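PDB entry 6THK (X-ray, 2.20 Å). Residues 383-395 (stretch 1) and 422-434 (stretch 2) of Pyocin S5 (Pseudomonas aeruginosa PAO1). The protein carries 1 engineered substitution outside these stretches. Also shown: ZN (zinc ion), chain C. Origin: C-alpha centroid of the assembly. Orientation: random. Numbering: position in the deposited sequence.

Stretch 1, residues 383-395: DRQAIAKAFDSLD
Stretch 2 422-434: LYQEFKISTETGD

Antiparallel helices pack closely where small residues let the backbones approach, and aromatic residues fill the space where they stand further apart. Two segments of pyocin S5 illustrate the principle. Residues 383-392 and 422-431 are helical, both continuing helices that begin earlier in the chain, with phi/psi near -63/-43. Their axes run at 172° and come within 8.8 Å. The register is set by three CA-CA distances: Arg-384 CA to Glu-431 CA, 5.4 Å; Ala-388 CA to Lys-427 CA, 4.8 Å; Phe-391 CA to Tyr-423 CA, 6.2 Å. Together the stretches bury 637 Å², both sides summed.

The tightest register pair centres on Ala-388. Its methyl points toward the partner helix, with CB 3.5 Å from Glu-431 CG and 4.1 Å from Lys-427 CG, so the aliphatic parts of two charged side chains cover it. Beside it, Ile-387 (chi1 m) places CB 4.1 Å from Thr-430 CG2. Thr-430, also m, turns its hydroxyl back to its own helix, OG1 donating to Phe-426 O at 3.0 Å; a buried polar group is thereby satisfied while its methyl remains available for packing.

Aromatic packing dominates where the C-terminal part of stretch 1 meets the N-terminal part of stretch 2. Phe-391 (chi1 -84°, chi2 -51°) points toward stretch 2 and has the largest area covered there. Its ring lies nearly parallel to that of Tyr-423 (chi1 -65°, chi2 -45°), the planes at 17°, but a centroid separation of 5.8 Å leaves them slid apart with scant overlap. Against Phe-426 (chi1 -164°, chi2 -66°) it is oblique, with centroids 4.5 Å apart and planes at 52°; the closest approach in this pair is too short to be taken literally. Beyond the helix, Leu-394 (phi/psi -51/130, chi1 t) lays CD1 over one face of Tyr-423, 3.4 Å from the ring centroid, a CH-pi contact 15° off the ring normal.

A single hydrogen bond crosses the interface. Arg-384, with chi1 m, chi2 t and chi3 134°, directs NE to Thr-430 O at 3.0 Å, the acceptor lying near the guanidinium plane. Its long side chain thus reaches a carbonyl near the C-terminal end of the opposing helix.

Several polar interactions stay within stretch 2. Lys-427 NZ and Glu-431 OE1 form a long salt bridge at 3.9 Å. Thr-432, where helical phi/psi ends (-92/173), takes chi1 p and donates OG1 to Ile-428 O at 2.9 Å, while Ser-429 OG donates to Asp-434 O at 2.7 Å. Separately, Asp-383, chi1 m, sets CA-to-CB sideways and takes no part in the contact; its OD1 binds ZN at 2.2 Å.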

# COMPACT_ATOMS: atom_id res chain seq x y z
N ASP A 383 15.38 -13.71 -74.02
CA ASP A 383 14.46 -13.26 -72.98
C ASP A 383 14.60 -14.17 -71.76
O ASP A 383 14.84 -13.70 -70.66
CB ASP A 383 13.01 -13.28 -73.46
CG ASP A 383 12.73 -12.27 -74.55
OD1 ASP A 383 13.44 -11.25 -74.66
OD2 ASP A 383 11.80 -12.50 -75.34
N ARG A 384 14.41 -15.46 -71.99
CA ARG A 384 14.53 -16.50 -70.97
C ARG A 384 15.85 -16.31 -70.23
O ARG A 384 15.83 -16.19 -69.01
CB ARG A 384 14.44 -17.90 -71.62
CG ARG A 384 13.10 -18.18 -72.29
CD ARG A 384 13.00 -19.58 -72.88
NE ARG A 384 11.73 -20.21 -72.52
CZ ARG A 384 10.60 -20.10 -73.21
NH1 ARG A 384 10.56 -19.37 -74.32
NH2 ARG A 384 9.49 -20.71 -72.80
N GLN A 385 16.98 -16.22 -70.96
CA GLN A 385 18.30 -16.03 -70.33
C GLN A 385 18.38 -14.78 -69.47
O GLN A 385 18.93 -14.85 -68.38
CB GLN A 385 19.42 -16.05 -71.36
CG GLN A 385 19.60 -17.38 -72.07
CD GLN A 385 20.44 -17.29 -73.34
OE1 GLN A 385 20.74 -16.20 -73.89
NE2 GLN A 385 20.80 -18.46 -73.87
N ALA A 386 17.81 -13.65 -69.95
CA ALA A 386 17.78 -12.36 -69.23
C ALA A 386 16.99 -12.46 -67.92
O ALA A 386 17.41 -11.91 -66.89
CB ALA A 386 17.17 -11.28 -70.11
N ILE A 387 15.83 -13.16 -67.97
CA ILE A 387 14.99 -13.34 -66.79
C ILE A 387 15.67 -14.31 -65.81
O ILE A 387 15.75 -14.02 -64.62
CB ILE A 387 13.52 -13.71 -67.14
CG1 ILE A 387 12.86 -12.60 -68.00
CG2 ILE A 387 12.69 -13.95 -65.86
CD1 ILE A 387 11.79 -13.11 -68.99
N ALA A 388 16.22 -15.43 -66.31
CA ALA A 388 16.94 -16.40 -65.48
C ALA A 388 18.12 -15.76 -64.73
O ALA A 388 18.21 -15.90 -63.52
CB ALA A 388 17.40 -17.55 -66.33
N LYS A 389 18.95 -14.97 -65.45
CA LYS A 389 20.10 -14.24 -64.90
C LYS A 389 19.72 -13.27 -63.79
O LYS A 389 20.45 -13.20 -62.79
CB LYS A 389 20.89 -13.52 -66.00
N ALA A 390 18.59 -12.61 -63.94
CA ALA A 390 18.09 -11.66 -62.95
C ALA A 390 17.81 -12.35 -61.63
O ALA A 390 18.12 -11.85 -60.57
CB ALA A 390 16.85 -10.99 -63.46
N PHE A 391 17.20 -13.52 -61.72
CA PHE A 391 16.86 -14.31 -60.57
C PHE A 391 18.09 -14.81 -59.83
O PHE A 391 18.07 -14.93 -58.63
CB PHE A 391 16.02 -15.49 -60.99
CG PHE A 391 14.57 -15.18 -61.12
CD1 PHE A 391 13.89 -14.57 -60.10
CD2 PHE A 391 13.88 -15.55 -62.24
CE1 PHE A 391 12.55 -14.32 -60.22
CE2 PHE A 391 12.53 -15.31 -62.37
CZ PHE A 391 11.87 -14.69 -61.35
N ASP A 392 19.16 -15.10 -60.56
CA ASP A 392 20.40 -15.59 -59.98
C ASP A 392 21.03 -14.47 -59.19
O ASP A 392 21.62 -14.72 -58.17
CB ASP A 392 21.39 -16.02 -61.08
CG ASP A 392 21.35 -17.51 -61.37
OD1 ASP A 392 20.46 -18.19 -60.84
OD2 ASP A 392 22.20 -18.01 -62.13
N SER A 393 20.89 -13.24 -59.65
CA SER A 393 21.46 -12.08 -58.99
C SER A 393 20.64 -11.59 -57.79
O SER A 393 21.00 -10.62 -57.14
CB SER A 393 21.59 -10.93 -59.99
OG SER A 393 21.73 -9.69 -59.35
N LEU A 394 19.53 -12.26 -57.54
CA LEU A 394 18.60 -11.95 -56.45
C LEU A 394 19.23 -11.83 -55.08
O LEU A 394 19.92 -12.73 -54.61
CB LEU A 394 17.43 -12.95 -56.39
CG LEU A 394 16.15 -12.44 -55.74
CD1 LEU A 394 14.94 -12.89 -56.51
CD2 LEU A 394 16.08 -12.83 -54.26
N ASP A 395 18.89 -10.72 -54.43
CA ASP A 395 19.32 -10.33 -53.10
C ASP A 395 18.30 -10.86 -52.08
O ASP A 395 17.18 -10.34 -52.04
CB ASP A 395 19.41 -8.80 -53.06
CG ASP A 395 19.90 -8.27 -51.74
OD1 ASP A 395 19.12 -8.32 -50.78
OD2 ASP A 395 21.07 -7.86 -51.67
N LEU A 422 13.05 -21.29 -54.07
CA LEU A 422 11.92 -20.87 -54.86
C LEU A 422 12.34 -20.25 -56.18
O LEU A 422 11.82 -20.59 -57.23
CB LEU A 422 11.09 -19.87 -54.07
CG LEU A 422 9.84 -19.38 -54.79
CD1 LEU A 422 9.11 -20.57 -55.37
CD2 LEU A 422 8.95 -18.61 -53.84
N TYR A 423 13.28 -19.32 -56.10
CA TYR A 423 13.78 -18.63 -57.27
C TYR A 423 14.49 -19.55 -58.24
O TYR A 423 14.41 -19.36 -59.45
CB TYR A 423 14.63 -17.44 -56.85
CG TYR A 423 13.79 -16.43 -56.14
CD1 TYR A 423 12.55 -16.08 -56.63
CD2 TYR A 423 14.21 -15.86 -54.95
CE1 TYR A 423 11.75 -15.17 -55.98
CE2 TYR A 423 13.42 -14.95 -54.29
CZ TYR A 423 12.20 -14.60 -54.81
OH TYR A 423 11.42 -13.69 -54.15
N GLN A 424 15.20 -20.53 -57.72
CA GLN A 424 15.88 -21.47 -58.57
C GLN A 424 14.86 -22.24 -59.39
O GLN A 424 15.03 -22.42 -60.58
CB GLN A 424 16.69 -22.44 -57.73
CG GLN A 424 17.06 -23.71 -58.46
CD GLN A 424 18.54 -23.80 -58.71
OE1 GLN A 424 19.25 -22.81 -58.64
NE2 GLN A 424 19.01 -25.00 -59.00
N GLU A 425 13.79 -22.68 -58.76
CA GLU A 425 12.76 -23.39 -59.50
C GLU A 425 12.07 -22.47 -60.52
O GLU A 425 11.66 -22.91 -61.58
CB GLU A 425 11.84 -24.27 -58.62
CG GLU A 425 11.01 -25.31 -59.42
CD GLU A 425 11.82 -26.50 -59.95
OE1 GLU A 425 12.96 -26.64 -59.47
OE2 GLU A 425 11.33 -27.29 -60.82
N PHE A 426 11.90 -21.19 -60.18
CA PHE A 426 11.33 -20.24 -61.12
C PHE A 426 12.25 -20.08 -62.33
O PHE A 426 11.80 -20.07 -63.47
CB PHE A 426 11.12 -18.88 -60.46
CG PHE A 426 10.21 -17.98 -61.22
CD1 PHE A 426 10.57 -17.50 -62.46
CD2 PHE A 426 8.99 -17.61 -60.70
CE1 PHE A 426 9.74 -16.65 -63.16
CE2 PHE A 426 8.14 -16.78 -61.40
CZ PHE A 426 8.52 -16.30 -62.64
N LYS A 427 13.55 -20.00 -62.06
CA LYS A 427 14.57 -19.85 -63.09
C LYS A 427 14.63 -21.07 -64.01
O LYS A 427 14.69 -20.92 -65.22
CB LYS A 427 15.94 -19.61 -62.45
CG LYS A 427 17.10 -20.17 -63.24
CD LYS A 427 18.43 -19.87 -62.56
CE LYS A 427 19.13 -21.14 -62.10
NZ LYS A 427 18.72 -22.34 -62.87
N ILE A 428 14.54 -22.27 -63.45
CA ILE A 428 14.55 -23.50 -64.23
C ILE A 428 13.33 -23.54 -65.13
O ILE A 428 13.41 -23.90 -66.29
CB ILE A 428 14.54 -24.75 -63.33
CG1 ILE A 428 15.83 -24.85 -62.53
CG2 ILE A 428 14.36 -26.00 -64.16
CD1 ILE A 428 15.73 -25.82 -61.38
N SER A 429 12.20 -23.12 -64.56
CA SER A 429 10.92 -23.02 -65.23
C SER A 429 10.87 -21.96 -66.32
O SER A 429 9.96 -21.97 -67.12
CB SER A 429 9.81 -22.77 -64.22
OG SER A 429 9.34 -23.98 -63.69
N THR A 430 11.74 -20.96 -66.27
CA THR A 430 11.81 -19.93 -67.28
C THR A 430 12.65 -20.43 -68.46
O THR A 430 12.27 -20.30 -69.62
CB THR A 430 12.43 -18.65 -66.73
OG1 THR A 430 11.57 -18.09 -65.75
CG2 THR A 430 12.65 -17.64 -67.82
N GLU A 431 13.79 -21.02 -68.13
CA GLU A 431 14.75 -21.59 -69.08
C GLU A 431 14.17 -22.77 -69.82
O GLU A 431 14.34 -22.87 -71.03
CB GLU A 431 16.06 -21.93 -68.36
CG GLU A 431 16.76 -20.69 -67.83
CD GLU A 431 18.25 -20.80 -67.62
OE1 GLU A 431 18.66 -21.51 -66.67
OE2 GLU A 431 19.00 -20.13 -68.36
N THR A 432 13.47 -23.65 -69.12
CA THR A 432 12.80 -24.78 -69.76
C THR A 432 11.38 -24.29 -70.06
O THR A 432 10.99 -23.18 -69.67
CB THR A 432 12.87 -26.05 -68.87
OG1 THR A 432 12.02 -25.93 -67.73
CG2 THR A 432 14.29 -26.37 -68.42
N GLY A 433 10.59 -25.07 -70.77
CA GLY A 433 9.23 -24.62 -70.99
C GLY A 433 8.30 -25.08 -69.89
O GLY A 433 7.11 -24.77 -69.93
N ASP A 434 8.82 -25.84 -68.91
CA ASP A 434 8.03 -26.52 -67.89
C ASP A 434 7.81 -25.74 -66.59
O ASP A 434 8.73 -25.52 -65.78
CB ASP A 434 8.62 -27.92 -67.60
CG ASP A 434 7.62 -28.92 -67.02
OD1 ASP A 434 6.43 -28.55 -66.83
OD2 ASP A 434 8.03 -30.06 -66.73
ZN ZN C . 12.86 -10.34 -76.63